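Cytosolic IMP-GMP specific 5'-nucleotidase (Legionella pneumophila subsp. pneumophila, PDB 4OHF) probably hydrolyses the 5'-phosphate of selected purine nucleoside monophosphates such as IMP and GMP, as a magnesium-binding member of the HAD superfamily. Local coordinates at residues B[21-24]-B[25-29]; B[219-222]-B[223-227]; B[430-433]-B[434-438]. All blocks are in the same frame, centred on the assembly; numbering follows the deposited sequence.

In the fold
All three contacts lie in the domain built on the large mixed sheet with HAD-type topology. Contact 1 spans the end of strand 19-22, which runs between strands 298-302 and 204-208, and the turn after it, and holds D23 and D25 of the magnesium site. Contact 2, at the C-terminal end of helix 213-224, has its centre about 13 Å from that of contact 1 and touches it directly: I29 CD1 lies 3.4 Å from L219 CD2. Contact 3 runs from strand 429-431 of the same sheet into helix 434-438 and is centred about 11 Å from contact 1, with L22 CD2 and L434 CD1 3.8 Å apart. Residues 21-29 thus pack against both, whereas contacts 2 and 3 do not meet.

Contact 1 of 3, residues B[21-24]-B[25-29]. With MG (magnesium ion), chain J; PO4 (phosphate ion), chain H.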
loop_
_atom_site.group_PDB
_atom_site.type_symbol
_atom_site.label_atom_id
_atom_site.label_comp_id
_atom_site.label_asym_id
_atom_site.label_seq_id
_atom_site.Cartn_x
_atom_site.Cartn_y
_atom_site.Cartn_z
ATOM N N GLY B 21 -1.582 -20.412 -26.786
ATOM C CA GLY B 21 -0.889 -19.177 -27.101
ATOM C C GLY B 21 0.595 -19.342 -26.860
ATOM O O GLY B 21 1.016 -19.727 -25.767
ATOM N N LEU B 22 1.390 -19.052 -27.884
ATOM C CA LEU B 22 2.834 -19.199 -27.767
ATOM C C LEU B 22 3.602 -17.897 -27.800
ATOM O O LEU B 22 3.385 -17.054 -28.665
ATOM C CB LEU B 22 3.383 -20.095 -28.887
ATOM C CG LEU B 22 2.840 -21.520 -29.012
ATOM C CD1 LEU B 22 3.385 -22.176 -30.291
ATOM C CD2 LEU B 22 3.222 -22.321 -27.778
ATOM N N ASP B 23 4.506 -17.758 -26.842
ATOM C CA ASP B 23 5.412 -16.625 -26.745
ATOM C C ASP B 23 6.382 -16.919 -27.895
ATOM O O ASP B 23 6.704 -18.073 -28.131
ATOM C CB ASP B 23 6.107 -16.701 -25.381
ATOM C CG ASP B 23 7.333 -15.821 -25.277
ATOM O OD1 ASP B 23 8.310 -16.039 -26.019
ATOM O OD2 ASP B 23 7.326 -14.914 -24.427
ATOM N N MET B 24 6.841 -15.910 -28.625
ATOM C CA MET B 24 7.754 -16.180 -29.740
ATOM C C MET B 24 9.243 -16.268 -29.390
ATOM O O MET B 24 9.838 -17.345 -29.465
ATOM C CB MET B 24 7.569 -15.154 -30.859
ATOM C CG MET B 24 8.548 -15.347 -31.992
ATOM S SD MET B 24 8.389 -14.170 -33.372
ATOM C CE MET B 24 9.119 -12.704 -32.678
ATOM N N ASP B 25 9.853 -15.149 -29.022
ATOM C CA ASP B 25 11.271 -15.152 -28.702
ATOM C C ASP B 25 11.605 -15.942 -27.441
ATOM O O ASP B 25 11.244 -15.549 -26.341
ATOM C CB ASP B 25 11.787 -13.713 -28.591
ATOM C CG ASP B 25 11.732 -12.968 -29.923
ATOM O OD1 ASP B 25 12.410 -13.384 -30.889
ATOM O OD2 ASP B 25 11.000 -11.963 -30.008
ATOM N N HIS B 26 12.284 -17.071 -27.632
ATOM C CA HIS B 26 12.723 -17.993 -26.575
ATOM C C HIS B 26 11.739 -19.101 -26.220
ATOM O O HIS B 26 12.073 -19.984 -25.430
ATOM C CB HIS B 26 13.143 -17.250 -25.302
ATOM C CG HIS B 26 14.247 -16.265 -25.519
ATOM N ND1 HIS B 26 14.025 -14.911 -25.663
ATOM C CD2 HIS B 26 15.582 -16.443 -25.676
ATOM C CE1 HIS B 26 15.171 -14.298 -25.902
ATOM N NE2 HIS B 26 16.132 -15.204 -25.913
ATOM N N THR B 27 10.531 -19.072 -26.781
ATOM C CA THR B 27 9.592 -20.153 -26.508
ATOM C C THR B 27 9.412 -20.909 -27.818
ATOM O O THR B 27 9.958 -21.999 -27.980
ATOM C CB THR B 27 8.230 -19.643 -25.975
ATOM O OG1 THR B 27 8.425 -19.000 -24.713
ATOM C CG2 THR B 27 7.260 -20.804 -25.777
ATOM N N LEU B 28 8.672 -20.325 -28.757
ATOM C CA LEU B 28 8.445 -20.950 -30.063
ATOM C C LEU B 28 9.716 -20.987 -30.894
ATOM O O LEU B 28 9.969 -21.958 -31.601
ATOM C CB LEU B 28 7.376 -20.196 -30.855
ATOM C CG LEU B 28 7.188 -20.587 -32.323
ATOM C CD1 LEU B 28 6.809 -22.064 -32.462
ATOM C CD2 LEU B 28 6.105 -19.705 -32.910
ATOM N N ILE B 29 10.497 -19.913 -30.830
ATOM C CA ILE B 29 11.747 -19.834 -31.572
ATOM C C ILE B 29 12.928 -19.878 -30.604
ATOM O O ILE B 29 13.073 -19.016 -29.743
ATOM C CB ILE B 29 11.782 -18.550 -32.404
ATOM C CG1 ILE B 29 10.745 -18.666 -33.521
ATOM C CG2 ILE B 29 13.170 -18.316 -32.976
ATOM C CD1 ILE B 29 10.591 -17.414 -34.360
HETATM MG MG MG J . 9.825 -14.943 -24.857
HETATM P P PO4 H . 8.465 -12.419 -27.060
HETATM O O1 PO4 H . 9.287 -11.244 -27.457
HETATM O O2 PO4 H . 9.231 -13.286 -26.142
HETATM O O3 PO4 H . 8.092 -13.195 -28.274
HETATM O O4 PO4 H . 7.243 -11.947 -26.361
HETATM O O HOH W 1 10.429 -13.200 -23.893
#
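D23 and D25 share one magnesium ion but offer it different groups. The D23 carboxylate chelates it, with OD1 at 2.2 Å and OD2 farther off, whereas D25 uses its backbone O, 2.1 Å from the metal. Phosphate O2, a water and D303 complete the shell. With CG beside its own backbone N (chi1 -66°), the D25 carboxylate does not bind the metal but stands beside the phosphate, OD2 3.2 Å from phosphate O1, hydrogen-bonded to Y31 and S211. The phosphate is also held by the backbone: D25 N donates to its O3 at 2.7 Å, and M24 N adds a weak bond to the same oxygen.

The tightly packed part lies behind this polar front. M24 O takes two N-H groups, from I29 at 3.0 Å in a nearly straight bond (167°) and from T27 above the carbonyl plane, while L28 N donates to D23 O. The five-residue span from M24 to I29 marks a wider pi-type turn. M24 lies alongside I29, its CG 3.7 Å from I29 CD1, and L22 crosses L28 at about a right angle with their CD1 atoms in contact. T27 OG1 is hydrogen-bonded to D303, a second-shell link to a metal ligand. By contrast, D25 and H26 on the metal side are only partly buried, and the magnesium carries its water there.

The sequence D-M-D-H-T fits HAD motif I, DxDx(T/V). Magnesium on phosphate O2, held by D23, and the M24 and D25 N-H groups on O3 would probably draw charge from a substrate phosphate, as in related phosphatases.

Contact 2 of 3, residues B[219-222]-B[223-227]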
loop_
_atom_site.group_PDB
_atom_site.type_symbol
_atom_site.label_atom_id
_atom_site.label_comp_id
_atom_site.label_asym_id
_atom_site.label_seq_id
_atom_site.Cartn_x
_atom_site.Cartn_y
_atom_site.Cartn_z
ATOM N N LEU B 219 11.760 -13.595 -38.575
ATOM C CA LEU B 219 12.173 -14.692 -37.719
ATOM C C LEU B 219 11.323 -15.960 -37.856
ATOM O O LEU B 219 11.852 -17.073 -37.867
ATOM C CB LEU B 219 12.172 -14.228 -36.267
ATOM C CG LEU B 219 13.084 -15.036 -35.345
ATOM C CD1 LEU B 219 14.530 -14.623 -35.577
ATOM C CD2 LEU B 219 12.696 -14.782 -33.901
ATOM N N LEU B 220 10.008 -15.802 -37.951
ATOM C CA LEU B 220 9.138 -16.961 -38.081
ATOM C C LEU B 220 9.431 -17.684 -39.377
ATOM O O LEU B 220 9.486 -18.912 -39.416
ATOM C CB LEU B 220 7.667 -16.547 -38.032
ATOM C CG LEU B 220 7.137 -16.189 -36.639
ATOM C CD1 LEU B 220 5.715 -15.665 -36.735
ATOM C CD2 LEU B 220 7.188 -17.411 -35.755
ATOM N N ASP B 221 9.623 -16.910 -40.436
ATOM C CA ASP B 221 9.944 -17.449 -41.750
ATOM C C ASP B 221 11.283 -18.180 -41.672
ATOM O O ASP B 221 11.368 -19.348 -42.015
ATOM C CB ASP B 221 10.038 -16.301 -42.751
ATOM C CG ASP B 221 10.034 -16.767 -44.194
ATOM O OD1 ASP B 221 10.115 -15.900 -45.083
ATOM O OD2 ASP B 221 9.944 -17.984 -44.446
ATOM N N TYR B 222 12.321 -17.489 -41.202
ATOM C CA TYR B 222 13.650 -18.077 -41.084
ATOM C C TYR B 222 13.681 -19.395 -40.303
ATOM O O TYR B 222 14.356 -20.349 -40.709
ATOM C CB TYR B 222 14.619 -17.080 -40.422
ATOM C CG TYR B 222 16.004 -17.645 -40.154
ATOM C CD1 TYR B 222 16.981 -17.672 -41.156
ATOM C CD2 TYR B 222 16.322 -18.193 -38.918
ATOM C CE1 TYR B 222 18.243 -18.236 -40.924
ATOM C CE2 TYR B 222 17.572 -18.755 -38.676
ATOM C CZ TYR B 222 18.532 -18.777 -39.683
ATOM O OH TYR B 222 19.768 -19.353 -39.444
ATOM N N ALA B 223 12.952 -19.457 -39.192
ATOM C CA ALA B 223 12.971 -20.648 -38.346
ATOM C C ALA B 223 11.923 -21.740 -38.563
ATOM O O ALA B 223 12.082 -22.847 -38.051
ATOM C CB ALA B 223 12.967 -20.223 -36.881
ATOM N N LEU B 224 10.862 -21.461 -39.309
ATOM C CA LEU B 224 9.842 -22.481 -39.520
ATOM C C LEU B 224 9.725 -22.983 -40.961
ATOM O O LEU B 224 9.611 -24.183 -41.212
ATOM C CB LEU B 224 8.481 -21.961 -39.054
ATOM C CG LEU B 224 8.407 -21.462 -37.612
ATOM C CD1 LEU B 224 7.029 -20.937 -37.330
ATOM C CD2 LEU B 224 8.756 -22.587 -36.655
ATOM N N SER B 225 9.747 -22.058 -41.909
ATOM C CA SER B 225 9.613 -22.406 -43.316
ATOM C C SER B 225 10.464 -23.590 -43.754
ATOM O O SER B 225 9.962 -24.521 -44.384
ATOM C CB SER B 225 9.929 -21.184 -44.186
ATOM O OG SER B 225 8.937 -20.178 -44.029
ATOM N N PRO B 226 11.762 -23.585 -43.414
ATOM C CA PRO B 226 12.635 -24.694 -43.810
ATOM C C PRO B 226 12.060 -26.101 -43.612
ATOM O O PRO B 226 12.545 -27.046 -44.218
ATOM C CB PRO B 226 13.891 -24.452 -42.973
ATOM C CG PRO B 226 13.944 -22.985 -42.889
ATOM C CD PRO B 226 12.502 -22.617 -42.588
ATOM N N PHE B 227 11.026 -26.242 -42.790
ATOM C CA PHE B 227 10.445 -27.561 -42.517
ATOM C C PHE B 227 8.996 -27.710 -42.963
ATOM O O PHE B 227 8.287 -28.614 -42.512
ATOM C CB PHE B 227 10.526 -27.862 -41.019
ATOM C CG PHE B 227 11.842 -27.520 -40.409
ATOM C CD1 PHE B 227 12.965 -28.290 -40.673
ATOM C CD2 PHE B 227 11.962 -26.406 -39.580
ATOM C CE1 PHE B 227 14.195 -27.960 -40.118
ATOM C CE2 PHE B 227 13.188 -26.068 -39.021
ATOM C CZ PHE B 227 14.307 -26.848 -39.291
#
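Helix 213-224 runs into a short 3-10 segment at 225-226, and there D221 and S225, one turn apart, meet through their side chains: S225 OG donates to D221 OD2. The modelled length, 2.4 Å, is too short to be taken literally at this resolution. With CG anti to its backbone N (chi1 -166°), D221 carries its carboxylate along the helix to the serine hydroxyl. The backbone beneath is helical: A223 N donates to L219 O (2.9 Å, N-H...O angle 156°) and L224 N to L220 O; S225 N reaches D221 O at 3.2 Å. P226 has no N-H to give, and its CG rests 3.4 Å from Y222 O.

This is the helix of a beta-alpha-beta unit that joins strand 204-208 to strand 240-243. On its buried side L220 and L224 lie parallel and point the same way, with L220 CD2 3.9 Å from L224 CD1. L220 also packs on M24 and L28 of the 21-29 segment, while L224 meets V192 of helix 189-200. The partly exposed Y222 turns to R187, which forms a cation-pi contact with its ring and a hydrogen bond to its backbone O.

Contact 3 of 3, residues B[430-433]-B[434-438]; sequences YMEK and LSDLL
K433 and D436 cross at about a right angle, and their opposed groups are tied at three points. D436 OD1 is met by K433 N at 3.1 Å from above the carboxylate plane, 60° out of it. OD2 is approached on its syn side by K433 NZ at 3.2 Å, in a salt bridge only 27° out of that plane. In return D436 N donates to K433 O at 2.8 Å. The two carboxylate oxygens therefore serve different parts of one lysine, a division that should fix the rotation of the group; H4 also bonds OD2.

K433 reaches its partner because CG is placed between its backbone N and carbonyl carbon (chi1 60°), and the extended chain then runs past the carboxylate before bending at its end. Its CE passes 3.4 Å from S435 OG, a hydroxyl hydrogen-bonded to E188. E432 adds a long ion pair, K433 NZ to E432 OE1 at 3.6 Å. A water accepts from E432 N and donates to D436 OD1.

Beneath this polar group the approach changes. M431 and D436 run antiparallel alongside one another, with their CB atoms 3.7 Å apart, while the bent M431 chain crosses L437 at a slant and sets SD 3.9 Å from L437 CB. L434 and L437 pack on I301 of strand 298-302.

The geometry is that of a strand-to-helix turn: strand 429-431, paired with 7-8 and 319-323, leaves the mixed sheet and enters the weakly bonded helix 434-438, with E432, K433 and D436 as a salt-bridge network across the junction.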
loop_
_atom_site.group_PDB
_atom_site.type_symbol
_atom_site.label_atom_id
_atom_site.label_comp_id
_atom_site.label_asym_id
_atom_site.label_seq_id
_atom_site.Cartn_x
_atom_site.Cartn_y
_atom_site.Cartn_z
ATOM N N TYR B 430 5.960 -27.483 -17.011
ATOM C CA TYR B 430 7.138 -26.855 -17.576
ATOM C C TYR B 430 8.041 -27.912 -18.200
ATOM O O TYR B 430 7.997 -29.077 -17.839
ATOM C CB TYR B 430 7.882 -26.036 -16.525
ATOM C CG TYR B 430 8.353 -26.795 -15.315
ATOM C CD1 TYR B 430 7.473 -27.114 -14.293
ATOM C CD2 TYR B 430 9.700 -27.168 -15.178
ATOM C CE1 TYR B 430 7.904 -27.782 -13.158
ATOM C CE2 TYR B 430 10.145 -27.829 -14.050
ATOM C CZ TYR B 430 9.238 -28.135 -13.043
ATOM O OH TYR B 430 9.651 -28.809 -11.918
ATOM N N MET B 431 8.837 -27.498 -19.176
ATOM C CA MET B 431 9.712 -28.410 -19.888
ATOM C C MET B 431 10.923 -27.613 -20.346
ATOM O O MET B 431 10.907 -26.391 -20.316
ATOM C CB MET B 431 8.969 -28.995 -21.095
ATOM C CG MET B 431 8.290 -27.960 -22.049
ATOM S SD MET B 431 6.599 -27.344 -21.606
ATOM C CE MET B 431 6.043 -28.645 -20.714
ATOM N N GLU B 432 11.983 -28.290 -20.761
ATOM C CA GLU B 432 13.148 -27.558 -21.212
ATOM C C GLU B 432 12.859 -26.796 -22.501
ATOM O O GLU B 432 13.399 -25.712 -22.707
ATOM C CB GLU B 432 14.321 -28.500 -21.423
ATOM C CG GLU B 432 15.437 -27.885 -22.238
ATOM C CD GLU B 432 16.452 -28.913 -22.686
ATOM O OE1 GLU B 432 16.045 -30.075 -22.922
ATOM O OE2 GLU B 432 17.642 -28.559 -22.818
ATOM N N LYS B 433 12.024 -27.355 -23.373
ATOM C CA LYS B 433 11.682 -26.681 -24.624
ATOM C C LYS B 433 10.322 -27.115 -25.172
ATOM O O LYS B 433 9.844 -28.213 -24.910
ATOM C CB LYS B 433 12.778 -26.913 -25.683
ATOM C CG LYS B 433 13.020 -28.371 -26.047
ATOM C CD LYS B 433 14.072 -28.495 -27.128
ATOM C CE LYS B 433 14.329 -29.948 -27.463
ATOM N NZ LYS B 433 14.638 -30.666 -26.199
ATOM N N LEU B 434 9.710 -26.234 -25.944
ATOM C CA LEU B 434 8.393 -26.454 -26.521
ATOM C C LEU B 434 8.147 -27.794 -27.230
ATOM O O LEU B 434 7.064 -28.389 -27.085
ATOM C CB LEU B 434 8.088 -25.310 -27.476
ATOM C CG LEU B 434 6.714 -25.259 -28.124
ATOM C CD1 LEU B 434 5.595 -25.151 -27.055
ATOM C CD2 LEU B 434 6.698 -24.054 -29.036
ATOM N N SER B 435 9.122 -28.276 -27.998
ATOM C CA SER B 435 8.921 -29.533 -28.706
ATOM C C SER B 435 8.758 -30.671 -27.695
ATOM O O SER B 435 8.237 -31.738 -28.025
ATOM C CB SER B 435 10.088 -29.813 -29.668
ATOM O OG SER B 435 11.298 -30.052 -28.973
ATOM N N ASP B 436 9.212 -30.452 -26.463
ATOM C CA ASP B 436 9.050 -31.474 -25.434
ATOM C C ASP B 436 7.537 -31.638 -25.271
ATOM O O ASP B 436 7.000 -32.742 -25.316
ATOM C CB ASP B 436 9.695 -31.037 -24.109
ATOM C CG ASP B 436 11.226 -31.073 -24.156
ATOM O OD1 ASP B 436 11.870 -30.493 -23.240
ATOM O OD2 ASP B 436 11.785 -31.679 -25.106
ATOM N N LEU B 437 6.841 -30.528 -25.106
ATOM C CA LEU B 437 5.398 -30.593 -24.973
ATOM C C LEU B 437 4.729 -31.067 -26.266
ATOM O O LEU B 437 3.914 -31.991 -26.241
ATOM C CB LEU B 437 4.833 -29.229 -24.574
ATOM C CG LEU B 437 3.306 -29.140 -24.574
ATOM C CD1 LEU B 437 2.740 -30.134 -23.576
ATOM C CD2 LEU B 437 2.872 -27.727 -24.234
ATOM N N LEU B 438 5.077 -30.456 -27.396
ATOM C CA LEU B 438 4.432 -30.809 -28.658
ATOM C C LEU B 438 4.644 -32.246 -29.105
ATOM O O LEU B 438 4.012 -32.704 -30.051
ATOM C CB LEU B 438 4.868 -29.849 -29.764
ATOM C CG LEU B 438 4.593 -28.365 -29.504
ATOM C CD1 LEU B 438 5.159 -27.542 -30.643
ATOM C CD2 LEU B 438 3.107 -28.128 -29.361
HETATM O O HOH W 2 12.322 -31.129 -20.510
#